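Local coordinates for protein exoglucanase A (Cellulomonas fimi, PDB 7CBD) that hydrolyses beta-1,4-glucosidic linkages of cellulose with inversion of anomeric configuration, releasing cellobiose from the non-reducing chain ends, through its family 6 catalytic domain, at residues A[51-57]-A[89-95]. Residue numbers count along the deposited sequence, not the author numbering.
Sequences AVWMDRI and FNLVIYD
Three backbone hydrogen bonds join strands 52-54 and 87-93: Val52 N to Asn90 O (2.9 Å), Val92 N to Val52 O (2.8 Å) and Met54 N to Val92 O (3.0 Å). The strands are parallel. The axes of 52-54 and 89-93 approach to 4.7 Å and cross at -26°. Residues 52-53 and 89-93 are extended; Asp55 (phi/psi -87/3) leaves the strand conformation. Val52 pairs with Leu91, Trp53 with Val92 and Met54 with Ile93. The CA-CA distance is 4.6 Å for Trp53-Val92, widest at 5.8 Å for Met54-Ile93, and 5.1 Å for Asp55-Tyr94. Helix 69-83 lies between the two strands in sequence, as in a beta-alpha-beta crossover. The pair belongs to the parallel strands of the distorted barrel of glycoside hydrolase family 6. Trp53 (chi1 m) and Val92 (chi1 t) share one face. Val92 CG2 sits 3.5 Å from the centroid of the Trp53 five-membered ring, a CH-pi contact. The Trp53 six-membered ring turns its edge to the Tyr94 ring face, with centroids 5.3 Å apart and planes at 81°. Tyr94 (chi1 t) lies near Asp149, the predicted proton donor. Trp53 NE1 hydrogen-bonds to Ile364 O, and Tyr94 OH to Asp100 OD1. On the other face, Val52 CG2 meets the Phe89 ring edge at CE1 (3.7 Å), and Met54 CG meets Leu91 CD2 (3.7 Å).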
ATOM      1  N   ALA A  51       3.488   8.404   0.300  1.00  5.14           N
ATOM      2  CA  ALA A  51       4.600   7.952   1.119  1.00  5.77           C
ATOM      3  C   ALA A  51       5.894   7.930   0.319  1.00  5.69           C
ATOM      4  O   ALA A  51       5.904   7.687  -0.893  1.00  6.35           O
ATOM      5  CB  ALA A  51       4.330   6.557   1.676  1.00  6.22           C
ATOM      6  N   VAL A  52       6.996   8.170   1.023  1.00  5.60           N
ATOM      7  CA  VAL A  52       8.333   8.030   0.466  1.00  5.71           C
ATOM      8  C   VAL A  52       8.845   6.636   0.805  1.00  5.18           C
ATOM      9  O   VAL A  52       8.873   6.244   1.979  1.00  6.35           O
ATOM     10  CB  VAL A  52       9.270   9.117   1.017  1.00  6.58           C
ATOM     11  CG1 VAL A  52      10.706   8.836   0.595  1.00  8.13           C
ATOM     12  CG2 VAL A  52       8.804  10.485   0.542  1.00  7.13           C
ATOM     13  N   TRP A  53       9.248   5.886  -0.218  1.00  5.77           N
ATOM     14  CA  TRP A  53       9.665   4.495  -0.054  1.00  6.32           C
ATOM     15  C   TRP A  53      11.183   4.418   0.046  1.00  6.20           C
ATOM     16  O   TRP A  53      11.892   4.831  -0.878  1.00  7.71           O
ATOM     17  CB  TRP A  53       9.209   3.649  -1.243  1.00  6.51           C
ATOM     18  CG  TRP A  53       7.737   3.393  -1.276  1.00  6.07           C
ATOM     19  CD1 TRP A  53       6.735   4.325  -1.397  1.00  6.43           C
ATOM     20  CD2 TRP A  53       7.089   2.116  -1.184  1.00  5.60           C
ATOM     21  NE1 TRP A  53       5.506   3.698  -1.393  1.00  6.61           N
ATOM     22  CE2 TRP A  53       5.698   2.346  -1.261  1.00  5.95           C
ATOM     23  CE3 TRP A  53       7.547   0.802  -1.048  1.00  6.46           C
ATOM     24  CZ2 TRP A  53       4.767   1.310  -1.193  1.00  5.79           C
ATOM     25  CZ3 TRP A  53       6.617  -0.221  -0.988  1.00  6.87           C
ATOM     26  CH2 TRP A  53       5.247   0.036  -1.064  1.00  6.79           C
ATOM     27  N   MET A  54      11.680   3.854   1.148  1.00  5.25           N
ATOM     28  CA  MET A  54      13.084   3.458   1.227  1.00  5.86           C
ATOM     29  C   MET A  54      13.177   2.011   0.742  1.00  6.39           C
ATOM     30  O   MET A  54      13.304   1.060   1.511  1.00  7.89           O
ATOM     31  CB  MET A  54      13.615   3.644   2.644  1.00  7.02           C
ATOM     32  CG  MET A  54      13.719   5.116   3.056  1.00  7.24           C
ATOM     33  SD  MET A  54      14.984   6.039   2.147  1.00  7.32           S
ATOM     34  CE  MET A  54      14.006   7.194   1.188  1.00  8.39           C
ATOM     35  N   ASP A  55      13.059   1.847  -0.579  1.00  6.79           N
ATOM     36  CA  ASP A  55      12.942   0.515  -1.170  1.00  8.09           C
ATOM     37  C   ASP A  55      14.282  -0.141  -1.465  1.00  8.53           C
ATOM     38  O   ASP A  55      14.308  -1.250  -2.008  1.00  9.18           O
ATOM     39  CB  ASP A  55      12.037   0.515  -2.414  1.00 10.78           C
ATOM     40  CG  ASP A  55      12.507   1.465  -3.504  1.00 13.64           C
ATOM     41  OD1 ASP A  55      13.443   2.250  -3.271  1.00 14.21           O
ATOM     42  OD2 ASP A  55      11.927   1.424  -4.614  1.00 17.23           O
ATOM     43  N   ARG A  56      15.384   0.512  -1.114  1.00  8.22           N
ATOM     44  CA  ARG A  56      16.722  -0.046  -1.225  1.00  8.77           C
ATOM     45  C   ARG A  56      17.641   0.860  -0.425  1.00  8.14           C
ATOM     46  O   ARG A  56      17.305   2.016  -0.144  1.00  7.80           O
ATOM     47  CB  ARG A  56      17.187  -0.145  -2.683  1.00 10.95           C
ATOM     48  CG  ARG A  56      16.884   1.079  -3.509  1.00 14.64           C
ATOM     49  CD  ARG A  56      17.351   0.907  -4.954  1.00 20.00           C
ATOM     50  NE  ARG A  56      16.704   1.831  -5.881  1.00 26.60           N
ATOM     51  CZ  ARG A  56      17.174   2.144  -7.087  1.00 30.94           C
ATOM     52  NH1 ARG A  56      16.500   2.988  -7.855  1.00 32.65           N
ATOM     53  NH2 ARG A  56      18.312   1.620  -7.526  1.00 32.73           N
ATOM     54  N   ILE A  57      18.816   0.331  -0.080  1.00  7.34           N
ATOM     55  CA  ILE A  57      19.760   1.091   0.736  1.00  7.91           C
ATOM     56  C   ILE A  57      20.143   2.404   0.057  1.00  7.86           C
ATOM     57  O   ILE A  57      20.254   3.447   0.713  1.00  8.11           O
ATOM     58  CB  ILE A  57      20.983   0.223   1.078  1.00  8.11           C
ATOM     59  CG1 ILE A  57      20.616  -0.766   2.182  1.00  8.14           C
ATOM     60  CG2 ILE A  57      22.184   1.097   1.465  1.00  8.94           C
ATOM     61  CD1 ILE A  57      21.535  -1.978   2.241  1.00  8.54           C
ATOM     62  N   PHE A  89       4.718  12.589   8.104  1.00  6.00           N
ATOM     63  CA  PHE A  89       5.532  12.175   6.974  1.00  5.95           C
ATOM     64  C   PHE A  89       5.409  10.661   6.851  1.00  5.36           C
ATOM     65  O   PHE A  89       5.800   9.933   7.766  1.00  5.81           O
ATOM     66  CB  PHE A  89       6.980  12.598   7.239  1.00  5.99           C
ATOM     67  CG  PHE A  89       7.975  12.015   6.279  1.00  6.68           C
ATOM     68  CD1 PHE A  89       7.862  12.250   4.922  1.00  9.25           C
ATOM     69  CD2 PHE A  89       9.025  11.227   6.730  1.00  8.15           C
ATOM     70  CE1 PHE A  89       8.774  11.712   4.031  1.00  9.60           C
ATOM     71  CE2 PHE A  89       9.939  10.697   5.849  1.00  8.48           C
ATOM     72  CZ  PHE A  89       9.813  10.940   4.494  1.00  8.77           C
ATOM     73  N   ASN A  90       4.829  10.191   5.745  1.00  5.44           N
ATOM     74  CA  ASN A  90       4.686   8.756   5.507  1.00  4.88           C
ATOM     75  C   ASN A  90       5.964   8.196   4.899  1.00  5.49           C
ATOM     76  O   ASN A  90       6.405   8.653   3.841  1.00  5.69           O
ATOM     77  CB  ASN A  90       3.515   8.488   4.569  1.00  5.17           C
ATOM     78  CG  ASN A  90       2.184   8.790   5.210  1.00  6.50           C
ATOM     79  OD1 ASN A  90       1.712   8.031   6.052  1.00  6.62           O
ATOM     80  ND2 ASN A  90       1.571   9.900   4.816  1.00  7.47           N
ATOM     81  N   LEU A  91       6.533   7.183   5.553  1.00  5.23           N
ATOM     82  CA  LEU A  91       7.809   6.592   5.181  1.00  5.56           C
ATOM     83  C   LEU A  91       7.612   5.085   5.109  1.00  5.67           C
ATOM     84  O   LEU A  91       7.026   4.499   6.024  1.00  6.41           O
ATOM     85  CB  LEU A  91       8.792   6.891   6.309  1.00  6.59           C
ATOM     86  CG  LEU A  91      10.296   7.132   6.110  1.00 13.72           C
ATOM     87  CD1 LEU A  91      11.109   6.577   7.285  1.00 11.87           C
ATOM     88  CD2 LEU A  91      10.845   6.679   4.800  1.00 11.94           C
ATOM     89  N   VAL A  92       8.089   4.447   4.042  1.00  5.12           N
ATOM     90  CA  VAL A  92       7.958   2.996   3.905  1.00  5.05           C
ATOM     91  C   VAL A  92       9.303   2.328   4.155  1.00  4.90           C
ATOM     92  O   VAL A  92      10.293   2.617   3.466  1.00  5.27           O
ATOM     93  CB  VAL A  92       7.386   2.571   2.548  1.00  5.70           C
ATOM     94  CG1 VAL A  92       6.971   1.099   2.615  1.00  7.00           C
ATOM     95  CG2 VAL A  92       6.201   3.443   2.178  1.00  7.09           C
ATOM     96  N   ILE A  93       9.311   1.426   5.132  1.00  5.27           N
ATOM     97  CA  ILE A  93      10.452   0.591   5.471  1.00  4.90           C
ATOM     98  C   ILE A  93      10.267  -0.710   4.690  1.00  5.80           C
ATOM     99  O   ILE A  93       9.285  -1.430   4.900  1.00  5.79           O
ATOM    100  CB  ILE A  93      10.464   0.328   6.988  1.00  6.11           C
ATOM    101  CG1 ILE A  93      10.412   1.649   7.768  1.00  6.15           C
ATOM    102  CG2 ILE A  93      11.657  -0.519   7.397  1.00  7.24           C
ATOM    103  CD1 ILE A  93      11.564   2.588   7.484  1.00  7.74           C
ATOM    104  N   TYR A  94      11.170  -0.994   3.748  1.00  5.21           N
ATOM    105  CA  TYR A  94      10.907  -2.043   2.762  1.00  5.68           C
ATOM    106  C   TYR A  94      12.209  -2.596   2.202  1.00  5.09           C
ATOM    107  O   TYR A  94      12.522  -2.388   1.023  1.00  6.14           O
ATOM    108  CB  TYR A  94      10.033  -1.494   1.624  1.00  6.19           C
ATOM    109  CG  TYR A  94       9.484  -2.511   0.631  1.00  6.91           C
ATOM    110  CD1 TYR A  94       8.918  -3.706   1.054  1.00  7.40           C
ATOM    111  CD2 TYR A  94       9.488  -2.237  -0.732  1.00  8.34           C
ATOM    112  CE1 TYR A  94       8.398  -4.624   0.140  1.00  8.65           C
ATOM    113  CE2 TYR A  94       8.971  -3.133  -1.644  1.00  9.47           C
ATOM    114  CZ  TYR A  94       8.424  -4.322  -1.205  1.00 10.09           C
ATOM    115  OH  TYR A  94       7.908  -5.202  -2.134  1.00 12.00           O
ATOM    116  N   ASP A  95      12.971  -3.323   3.030  1.00  5.16           N
ATOM    117  CA  ASP A  95      14.200  -3.918   2.518  1.00  5.15           C
ATOM    118  C   ASP A  95      14.608  -5.184   3.263  1.00  5.38           C
ATOM    119  O   ASP A  95      15.805  -5.482   3.344  1.00  6.29           O
ATOM    120  CB  ASP A  95      15.352  -2.900   2.517  1.00  6.10           C
ATOM    121  CG  ASP A  95      16.414  -3.212   1.477  1.00  6.37           C
ATOM    122  OD1 ASP A  95      16.151  -3.988   0.526  1.00  6.88           O
ATOM    123  OD2 ASP A  95      17.519  -2.648   1.615  1.00  7.86           O
TER